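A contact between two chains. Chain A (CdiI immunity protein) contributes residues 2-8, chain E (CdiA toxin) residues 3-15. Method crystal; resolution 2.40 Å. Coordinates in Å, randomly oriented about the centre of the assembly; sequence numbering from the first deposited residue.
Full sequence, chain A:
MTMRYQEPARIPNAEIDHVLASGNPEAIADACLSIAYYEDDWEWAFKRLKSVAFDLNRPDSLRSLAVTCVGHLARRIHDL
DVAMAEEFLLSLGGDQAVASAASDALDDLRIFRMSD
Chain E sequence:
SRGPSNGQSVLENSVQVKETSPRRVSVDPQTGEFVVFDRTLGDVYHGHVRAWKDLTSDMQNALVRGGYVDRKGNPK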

# COMPACT_ATOMS: atom_id res chain seq x y z
N THR A 2 -13.65 3.00 15.48
CA THR A 2 -13.08 4.07 14.59
C THR A 2 -11.76 3.60 13.98
O THR A 2 -10.99 2.87 14.62
CB THR A 2 -12.84 5.40 15.36
OG1 THR A 2 -14.01 5.74 16.11
CG2 THR A 2 -12.51 6.56 14.41
N MSE A 3 -11.51 4.03 12.75
CA MSE A 3 -10.28 3.66 12.04
C MSE A 3 -9.14 4.34 12.70
O MSE A 3 -9.30 5.44 13.24
CB MSE A 3 -10.31 4.10 10.60
CG MSE A 3 -11.37 3.34 9.82
SE MSE A 3 -11.31 4.04 7.99
CE MSE A 3 -12.85 5.28 7.99
N ARG A 4 -7.99 3.68 12.69
CA ARG A 4 -6.80 4.15 13.39
C ARG A 4 -5.66 4.30 12.40
O ARG A 4 -5.34 3.35 11.69
CB ARG A 4 -6.41 3.16 14.48
CG ARG A 4 -7.34 3.15 15.69
CD ARG A 4 -7.00 2.00 16.62
NE ARG A 4 -7.45 0.71 16.08
CZ ARG A 4 -7.03 -0.48 16.51
NH1 ARG A 4 -6.13 -0.59 17.48
NH2 ARG A 4 -7.52 -1.58 15.94
N TYR A 5 -5.05 5.48 12.37
CA TYR A 5 -3.87 5.73 11.55
C TYR A 5 -2.66 5.19 12.29
O TYR A 5 -2.48 5.49 13.46
CB TYR A 5 -3.68 7.23 11.27
CG TYR A 5 -2.43 7.54 10.47
CD1 TYR A 5 -2.38 7.29 9.10
CD2 TYR A 5 -1.29 8.07 11.09
CE1 TYR A 5 -1.23 7.55 8.36
CE2 TYR A 5 -0.14 8.34 10.36
CZ TYR A 5 -0.10 8.08 8.99
OH TYR A 5 1.04 8.34 8.25
N GLN A 6 -1.84 4.39 11.60
CA GLN A 6 -0.51 4.03 12.10
C GLN A 6 0.49 4.18 10.97
O GLN A 6 0.39 3.53 9.93
CB GLN A 6 -0.47 2.60 12.68
CG GLN A 6 0.59 2.41 13.78
CD GLN A 6 0.51 1.03 14.47
OE1 GLN A 6 -0.38 0.75 15.29
NE2 GLN A 6 1.47 0.16 14.14
N GLU A 7 1.42 5.10 11.19
CA GLU A 7 2.56 5.29 10.34
C GLU A 7 3.56 4.20 10.68
O GLU A 7 3.91 4.03 11.85
CB GLU A 7 3.18 6.65 10.63
CG GLU A 7 4.25 7.07 9.64
CD GLU A 7 4.48 8.56 9.69
OE1 GLU A 7 5.02 9.12 8.72
OE2 GLU A 7 4.07 9.18 10.70
N PRO A 8 4.03 3.45 9.67
CA PRO A 8 4.96 2.34 9.89
C PRO A 8 6.26 2.69 10.63
O PRO A 8 6.93 3.66 10.29
CB PRO A 8 5.31 1.90 8.47
CG PRO A 8 4.17 2.33 7.63
CD PRO A 8 3.56 3.53 8.28
N GLY E 3 5.50 10.87 5.86
CA GLY E 3 4.02 10.62 5.78
C GLY E 3 3.21 11.91 5.81
O GLY E 3 3.78 13.00 5.72
N PRO E 4 1.86 11.79 5.92
CA PRO E 4 0.96 12.94 6.11
C PRO E 4 1.16 13.68 7.43
O PRO E 4 1.65 13.09 8.40
CB PRO E 4 -0.44 12.30 6.09
CG PRO E 4 -0.28 11.08 5.28
CD PRO E 4 1.11 10.57 5.55
N SER E 5 0.77 14.95 7.46
CA SER E 5 0.84 15.76 8.69
C SER E 5 -0.25 15.38 9.71
O SER E 5 0.06 15.16 10.88
CB SER E 5 0.75 17.26 8.35
OG SER E 5 -0.48 17.59 7.74
N ASN E 6 -1.50 15.26 9.25
CA ASN E 6 -2.65 15.05 10.15
C ASN E 6 -3.35 13.69 9.90
O ASN E 6 -4.53 13.64 9.53
CB ASN E 6 -3.62 16.24 10.03
CG ASN E 6 -2.91 17.58 10.21
OD1 ASN E 6 -2.11 17.76 11.14
ND2 ASN E 6 -3.20 18.54 9.33
N GLY E 7 -2.61 12.61 10.12
CA GLY E 7 -3.04 11.24 9.78
C GLY E 7 -4.41 10.80 10.29
O GLY E 7 -5.25 10.33 9.51
N GLN E 8 -4.64 10.96 11.59
CA GLN E 8 -5.85 10.43 12.22
C GLN E 8 -7.14 11.09 11.69
O GLN E 8 -8.04 10.39 11.20
CB GLN E 8 -5.74 10.52 13.75
CG GLN E 8 -6.82 9.79 14.54
CD GLN E 8 -6.93 8.32 14.17
OE1 GLN E 8 -6.01 7.54 14.41
NE2 GLN E 8 -8.05 7.94 13.58
N SER E 9 -7.21 12.42 11.73
CA SER E 9 -8.42 13.16 11.31
C SER E 9 -8.67 13.12 9.79
O SER E 9 -9.83 13.08 9.33
CB SER E 9 -8.38 14.62 11.81
OG SER E 9 -7.19 15.28 11.40
N VAL E 10 -7.59 13.12 9.01
CA VAL E 10 -7.66 12.97 7.56
C VAL E 10 -8.18 11.57 7.16
O VAL E 10 -8.94 11.44 6.19
CB VAL E 10 -6.29 13.26 6.90
CG1 VAL E 10 -6.34 12.98 5.40
CG2 VAL E 10 -5.87 14.71 7.13
N LEU E 11 -7.75 10.54 7.90
CA LEU E 11 -8.28 9.17 7.73
C LEU E 11 -9.77 9.08 8.05
O LEU E 11 -10.52 8.49 7.28
CB LEU E 11 -7.49 8.18 8.61
CG LEU E 11 -7.95 6.71 8.71
CD1 LEU E 11 -8.06 6.06 7.34
CD2 LEU E 11 -6.99 5.92 9.59
N GLU E 12 -10.18 9.67 9.18
CA GLU E 12 -11.60 9.64 9.60
C GLU E 12 -12.52 10.31 8.56
O GLU E 12 -13.58 9.78 8.23
CB GLU E 12 -11.78 10.23 11.00
CG GLU E 12 -11.21 9.35 12.11
CD GLU E 12 -11.09 10.02 13.48
OE1 GLU E 12 -11.29 11.25 13.58
OE2 GLU E 12 -10.76 9.34 14.48
N ASN E 13 -12.09 11.44 8.00
CA ASN E 13 -12.86 12.12 6.94
C ASN E 13 -12.51 11.62 5.52
O ASN E 13 -12.71 12.36 4.56
CB ASN E 13 -12.69 13.65 7.04
CG ASN E 13 -13.16 14.23 8.37
OD1 ASN E 13 -12.37 14.76 9.14
ND2 ASN E 13 -14.47 14.11 8.66
N SER E 14 -12.02 10.38 5.39
CA SER E 14 -11.65 9.81 4.07
C SER E 14 -12.81 9.01 3.47
O SER E 14 -13.79 8.75 4.15
CB SER E 14 -10.41 8.91 4.18
OG SER E 14 -10.69 7.70 4.88
N VAL E 15 -12.69 8.63 2.20
CA VAL E 15 -13.72 7.86 1.48
C VAL E 15 -13.11 6.66 0.72
O VAL E 15 -12.04 6.76 0.11
CB VAL E 15 -14.57 8.78 0.54
CG1 VAL E 15 -13.73 9.42 -0.56
CG2 VAL E 15 -15.75 8.02 -0.06

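An extended segment of the immunity protein lies along a short helix of the toxin, burying 523 Å² between the two stretches. Gln E8 makes the central polar contact. Gln E8 NE2 donates to Met A3 O at 2.8 Å, and Gln E8 OE1 accepts from Tyr A5 N at 3.1 Å, nearly straight at 167°; these backbone groups flank Arg A4. One primary amide thus satisfies a carbonyl and an N-H, which suits glutamine to this place. Its CA-to-CB bond points sideways, but chi1 t and chi2 p bring the amide to the strand. Gln E8 NE2 also donates to Glu E12 OE2 within the helix, at 3.2 Å, so the amide oxygen and nitrogen are both used, NE2 with two acceptors.

The CA-to-CB bond of Tyr A5 points toward the toxin stretch, and the residue has the largest covered area, 110 Å². Gly E7 CA sits over one face of the Tyr A5 ring, 3.9 Å from its centroid, in a CH-pi contact. An ideal CB on Gly E7 would lie 2.4 Å from Tyr A5 CD2, a clash. Leu E11 supplies apolar packing: Leu E11 CD2 is 3.9 Å from Tyr A5 CB, and Leu E11 CD1 is 3.9 Å from SE of Met A3, a selenomethionine. At the far end, Gly E3 N donates a weak hydrogen bond to Glu A7 OE1 at 3.4 Å. Ser E14 OG donates to Leu E11 O at 2.5 Å, within the toxin.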